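Local atomic coordinates of formylmethanofuran--tetrahydromethanopterin formyltransferase (Methanosarcina barkeri, PDB entry 1M5S), a protein that catalyses the reversible transfer of a formyl group from formylmethanofuran to tetrahydromethanopterin, an early step of methanogenesis from carbon dioxide. Residues E254-K266 / K285-F297. Numbering follows the deposited sequence.
Sequences EESIKAAMKAGIK and KLGKYQFKLHELF
Lys288 NZ lies 4.1 Å from Glu254 OE2, opposite charges beyond salt-bridge distance. Tyr289 presents the edge of its ring to the same carboxylate, OE2 lying near the ring plane 3.3 Å from CD2. A classic beta bulge places Lys288 and Tyr289 together opposite Ala15 of strand 12-26, the antiparallel partner of strand 289-292. Next, Phe291 inserts its ring against the first two turns of helix 254-268. Ile257, with chi1 of -54°, holds CG2 over the ring centre, 4.0 Å from the Phe291 centroid, in a CH-pi contact; Glu254 CG lies against CE2 and CZ, Lys258 CE meets the edge, and Met261 SD approaches obliquely, 3.6 Å from Phe291 CB. With alanine in place of Phe291, Ile257 CG2 would probably lose the ring face it packs on, and Glu254 CG and Lys258 CE their aromatic neighbour. Beyond the strand, Leu293 CD1 touches Met261 CE, bent round by chi3 of 71°. Leu296 splits its branches, CD1 between Met261 CB and Ile265 CD1, CD2 against Lys258 CB. At the C-terminus, Phe297 CZ packs 3.7 Å from Ile265 CG2, and its CE2 meets Lys262 CG. Backbone bonds to strand 12-26 anchor the strand, whereas its contact with the helix is largely apolar, lysine methylenes included, and made without hydrogen bonds.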
loop_
_atom_site.group_PDB
_atom_site.type_symbol
_atom_site.label_atom_id
_atom_site.label_comp_id
_atom_site.label_asym_id
_atom_site.label_seq_id
_atom_site.Cartn_x
_atom_site.Cartn_y
_atom_site.Cartn_z
ATOM N N GLU A 254 -17.652 9.877 24.786
ATOM C CA GLU A 254 -16.708 9.309 25.743
ATOM C C GLU A 254 -16.548 7.810 25.560
ATOM O O GLU A 254 -15.446 7.279 25.697
ATOM C CB GLU A 254 -17.160 9.600 27.172
ATOM C CG GLU A 254 -16.655 10.928 27.714
ATOM C CD GLU A 254 -17.043 11.159 29.167
ATOM O OE1 GLU A 254 -16.708 10.312 30.032
ATOM O OE2 GLU A 254 -17.674 12.200 29.441
ATOM N N GLU A 255 -17.647 7.142 25.219
ATOM C CA GLU A 255 -17.663 5.690 25.043
ATOM C C GLU A 255 -16.747 5.243 23.903
ATOM O O GLU A 255 -16.103 4.195 23.987
ATOM C CB GLU A 255 -19.091 5.201 24.778
ATOM C CG GLU A 255 -20.091 5.562 25.879
ATOM C CD GLU A 255 -20.885 6.835 25.574
ATOM O OE1 GLU A 255 -20.351 7.954 25.760
ATOM O OE2 GLU A 255 -22.060 6.716 25.164
ATOM N N SER A 256 -16.675 6.064 22.857
ATOM C CA SER A 256 -15.896 5.750 21.667
ATOM C C SER A 256 -14.417 5.958 21.936
ATOM O O SER A 256 -13.589 5.159 21.500
ATOM C CB SER A 256 -16.337 6.626 20.493
ATOM O OG SER A 256 -17.662 6.312 20.104
ATOM N N ILE A 257 -14.092 7.025 22.661
ATOM C CA ILE A 257 -12.722 7.264 23.081
ATOM C C ILE A 257 -12.231 6.109 23.947
ATOM O O ILE A 257 -11.123 5.613 23.757
ATOM C CB ILE A 257 -12.598 8.563 23.883
ATOM C CG1 ILE A 257 -13.191 9.728 23.088
ATOM C CG2 ILE A 257 -11.138 8.813 24.237
ATOM C CD1 ILE A 257 -12.177 10.606 22.424
ATOM N N LYS A 258 -13.088 5.636 24.848
ATOM C CA LYS A 258 -12.723 4.538 25.737
ATOM C C LYS A 258 -12.525 3.242 24.972
ATOM O O LYS A 258 -11.564 2.514 25.213
ATOM C CB LYS A 258 -13.788 4.343 26.818
ATOM C CG LYS A 258 -13.712 5.386 27.918
ATOM C CD LYS A 258 -14.928 5.362 28.835
ATOM C CE LYS A 258 -14.920 6.590 29.746
ATOM N NZ LYS A 258 -15.982 6.543 30.787
ATOM N N ALA A 259 -13.429 2.964 24.040
ATOM C CA ALA A 259 -13.311 1.788 23.189
ATOM C C ALA A 259 -11.979 1.802 22.438
ATOM O O ALA A 259 -11.326 0.764 22.309
ATOM C CB ALA A 259 -14.476 1.732 22.205
ATOM N N ALA A 260 -11.557 2.993 22.018
ATOM C CA ALA A 260 -10.329 3.163 21.245
ATOM C C ALA A 260 -9.087 3.020 22.121
ATOM O O ALA A 260 -8.125 2.366 21.731
ATOM C CB ALA A 260 -10.330 4.522 20.543
ATOM N N MET A 261 -9.105 3.642 23.296
ATOM C CA MET A 261 -8.004 3.526 24.251
ATOM C C MET A 261 -7.807 2.079 24.695
ATOM O O MET A 261 -6.687 1.568 24.698
ATOM C CB MET A 261 -8.267 4.407 25.473
ATOM C CG MET A 261 -8.251 5.895 25.163
ATOM S SD MET A 261 -8.606 6.944 26.593
ATOM C CE MET A 261 -7.131 6.745 27.542
ATOM N N LYS A 262 -8.913 1.396 24.973
ATOM C CA LYS A 262 -8.862 0.013 25.416
ATOM C C LYS A 262 -8.324 -0.914 24.313
ATOM O O LYS A 262 -7.393 -1.687 24.551
ATOM C CB LYS A 262 -10.255 -0.442 25.865
ATOM C CG LYS A 262 -10.326 -1.878 26.368
ATOM C CD LYS A 262 -11.728 -2.226 26.807
ATOM C CE LYS A 262 -11.830 -3.678 27.211
ATOM N NZ LYS A 262 -13.175 -3.993 27.758
ATOM N N ALA A 263 -8.900 -0.820 23.114
ATOM C CA ALA A 263 -8.484 -1.653 21.983
ATOM C C ALA A 263 -7.039 -1.361 21.593
ATOM O O ALA A 263 -6.247 -2.280 21.341
ATOM C CB ALA A 263 -9.405 -1.419 20.790
ATOM N N GLY A 264 -6.683 -0.080 21.634
ATOM C CA GLY A 264 -5.334 0.335 21.287
ATOM C C GLY A 264 -4.298 -0.178 22.266
ATOM O O GLY A 264 -3.218 -0.612 21.857
ATOM N N ILE A 265 -4.626 -0.136 23.560
ATOM C CA ILE A 265 -3.727 -0.620 24.599
ATOM C C ILE A 265 -3.579 -2.134 24.501
ATOM O O ILE A 265 -2.469 -2.653 24.563
ATOM C CB ILE A 265 -4.233 -0.224 26.014
ATOM C CG1 ILE A 265 -3.923 1.254 26.278
ATOM C CG2 ILE A 265 -3.569 -1.093 27.092
ATOM C CD1 ILE A 265 -4.651 1.834 27.466
ATOM N N LYS A 266 -4.688 -2.827 24.247
ATOM C CA LYS A 266 -4.674 -4.289 24.180
ATOM C C LYS A 266 -3.895 -4.806 22.969
ATOM O O LYS A 266 -3.329 -5.900 23.008
ATOM C CB LYS A 266 -6.106 -4.835 24.155
ATOM C CG LYS A 266 -6.912 -4.495 25.404
ATOM C CD LYS A 266 -7.505 -5.732 26.039
ATOM C CE LYS A 266 -8.649 -6.292 25.222
ATOM N NZ LYS A 266 -9.172 -7.541 25.833
ATOM N N LYS A 285 -6.388 19.967 35.728
ATOM C CA LYS A 285 -6.658 21.403 35.791
ATOM C C LYS A 285 -6.754 22.083 34.424
ATOM O O LYS A 285 -6.663 23.307 34.335
ATOM C CB LYS A 285 -5.583 22.108 36.633
ATOM C CG LYS A 285 -5.574 21.716 38.110
ATOM C CD LYS A 285 -6.925 21.967 38.791
ATOM C CE LYS A 285 -7.506 20.681 39.379
ATOM N NZ LYS A 285 -6.486 19.885 40.126
ATOM N N LEU A 286 -6.997 21.306 33.370
ATOM C CA LEU A 286 -7.030 21.862 32.018
ATOM C C LEU A 286 -8.180 21.357 31.143
ATOM O O LEU A 286 -8.635 22.065 30.246
ATOM C CB LEU A 286 -5.700 21.603 31.305
ATOM C CG LEU A 286 -4.741 22.788 31.159
ATOM C CD1 LEU A 286 -3.627 22.684 32.188
ATOM C CD2 LEU A 286 -4.160 22.810 29.752
ATOM N N GLY A 287 -8.635 20.132 31.389
ATOM C CA GLY A 287 -9.661 19.549 30.543
ATOM C C GLY A 287 -10.757 18.859 31.325
ATOM O O GLY A 287 -10.492 18.222 32.344
ATOM N N LYS A 288 -11.973 18.904 30.789
ATOM C CA LYS A 288 -13.158 18.392 31.477
ATOM C C LYS A 288 -13.191 16.864 31.615
ATOM O O LYS A 288 -13.699 16.331 32.605
ATOM C CB LYS A 288 -14.426 18.868 30.754
ATOM C CG LYS A 288 -15.722 18.397 31.405
ATOM C CD LYS A 288 -16.763 17.985 30.371
ATOM C CE LYS A 288 -17.793 17.022 30.967
ATOM N NZ LYS A 288 -17.192 15.719 31.401
ATOM N N TYR A 289 -12.639 16.171 30.621
ATOM C CA TYR A 289 -12.823 14.727 30.491
ATOM C C TYR A 289 -11.649 13.929 31.070
ATOM O O TYR A 289 -10.483 14.235 30.810
ATOM C CB TYR A 289 -13.042 14.360 29.016
ATOM C CG TYR A 289 -14.231 15.051 28.370
ATOM C CD1 TYR A 289 -14.064 16.216 27.619
ATOM C CD2 TYR A 289 -15.526 14.544 28.519
ATOM C CE1 TYR A 289 -15.156 16.864 27.035
ATOM C CE2 TYR A 289 -16.628 15.182 27.940
ATOM C CZ TYR A 289 -16.435 16.341 27.200
ATOM O OH TYR A 289 -17.517 16.970 26.620
ATOM N N GLN A 290 -11.970 12.971 31.937
ATOM C CA GLN A 290 -10.960 12.103 32.529
ATOM C C GLN A 290 -11.213 10.651 32.146
ATOM O O GLN A 290 -12.297 10.101 32.393
ATOM C CB GLN A 290 -10.921 12.260 34.060
ATOM C CG GLN A 290 -12.050 11.565 34.839
ATOM C CD GLN A 290 -11.539 10.700 35.993
ATOM O OE1 GLN A 290 -10.497 10.984 36.592
ATOM N NE2 GLN A 290 -12.288 9.646 36.318
ATOM N N PHE A 291 -10.245 10.081 31.431
ATOM C CA PHE A 291 -10.314 8.692 31.001
ATOM C C PHE A 291 -9.273 7.894 31.767
ATOM O O PHE A 291 -8.070 8.033 31.529
ATOM C CB PHE A 291 -10.070 8.598 29.496
ATOM C CG PHE A 291 -11.077 9.352 28.677
ATOM C CD1 PHE A 291 -10.780 10.617 28.172
ATOM C CD2 PHE A 291 -12.330 8.803 28.418
ATOM C CE1 PHE A 291 -11.715 11.320 27.421
ATOM C CE2 PHE A 291 -13.273 9.502 27.665
ATOM C CZ PHE A 291 -12.962 10.764 27.166
ATOM N N LYS A 292 -9.736 7.228 32.821
ATOM C CA LYS A 292 -8.857 6.465 33.690
ATOM C C LYS A 292 -8.549 5.114 33.063
ATOM O O LYS A 292 -9.456 4.332 32.751
ATOM C CB LYS A 292 -9.490 6.282 35.080
ATOM C CG LYS A 292 -9.232 7.446 36.036
ATOM C CD LYS A 292 -9.529 7.079 37.483
ATOM N N LEU A 293 -7.255 4.837 32.929
ATOM C CA LEU A 293 -6.769 3.645 32.244
ATOM C C LEU A 293 -7.301 2.356 32.865
ATOM O O LEU A 293 -7.808 1.487 32.155
ATOM C CB LEU A 293 -5.234 3.640 32.238
ATOM C CG LEU A 293 -4.502 4.254 31.037
ATOM C CD1 LEU A 293 -5.180 5.522 30.564
ATOM C CD2 LEU A 293 -3.050 4.528 31.414
ATOM N N HIS A 294 -7.298 2.283 34.193
ATOM C CA HIS A 294 -7.708 1.060 34.881
ATOM C C HIS A 294 -9.200 0.775 34.751
ATOM O O HIS A 294 -9.639 -0.374 34.869
ATOM C CB HIS A 294 -7.321 1.136 36.358
ATOM C CG HIS A 294 -5.873 0.838 36.621
ATOM N ND1 HIS A 294 -5.436 0.260 37.789
ATOM C CD2 HIS A 294 -4.774 1.036 35.860
ATOM C CE1 HIS A 294 -4.126 0.114 37.742
ATOM N NE2 HIS A 294 -3.694 0.579 36.579
ATOM N N GLU A 295 -9.974 1.818 34.471
ATOM C CA GLU A 295 -11.414 1.676 34.316
ATOM C C GLU A 295 -11.811 1.206 32.919
ATOM O O GLU A 295 -12.976 0.889 32.670
ATOM C CB GLU A 295 -12.102 2.997 34.639
ATOM C CG GLU A 295 -11.815 3.488 36.044
ATOM C CD GLU A 295 -12.676 4.669 36.449
ATOM O OE1 GLU A 295 -12.849 5.606 35.633
ATOM O OE2 GLU A 295 -13.141 4.677 37.609
ATOM N N LEU A 296 -10.831 1.116 32.022
ATOM C CA LEU A 296 -11.076 0.623 30.673
ATOM C C LEU A 296 -11.332 -0.878 30.679
ATOM O O LEU A 296 -12.120 -1.380 29.881
ATOM C CB LEU A 296 -9.887 0.946 29.766
ATOM C CG LEU A 296 -9.573 2.430 29.557
ATOM C CD1 LEU A 296 -8.223 2.594 28.885
ATOM C CD2 LEU A 296 -10.675 3.074 28.723
ATOM N N PHE A 297 -10.748 -1.577 31.644
ATOM C CA PHE A 297 -10.698 -3.033 31.597
ATOM C C PHE A 297 -11.598 -3.707 32.619
ATOM O O PHE A 297 -11.713 -3.191 33.751
ATOM C CB PHE A 297 -9.251 -3.499 31.765
ATOM C CG PHE A 297 -8.292 -2.796 30.845
ATOM C CD1 PHE A 297 -7.531 -1.718 31.302
ATOM C CD2 PHE A 297 -8.227 -3.137 29.498
ATOM C CE1 PHE A 297 -6.723 -0.985 30.430
ATOM C CE2 PHE A 297 -7.426 -2.410 28.618
ATOM C CZ PHE A 297 -6.673 -1.331 29.086
ATOM O OXT PHE A 297 -12.220 -4.722 32.246
#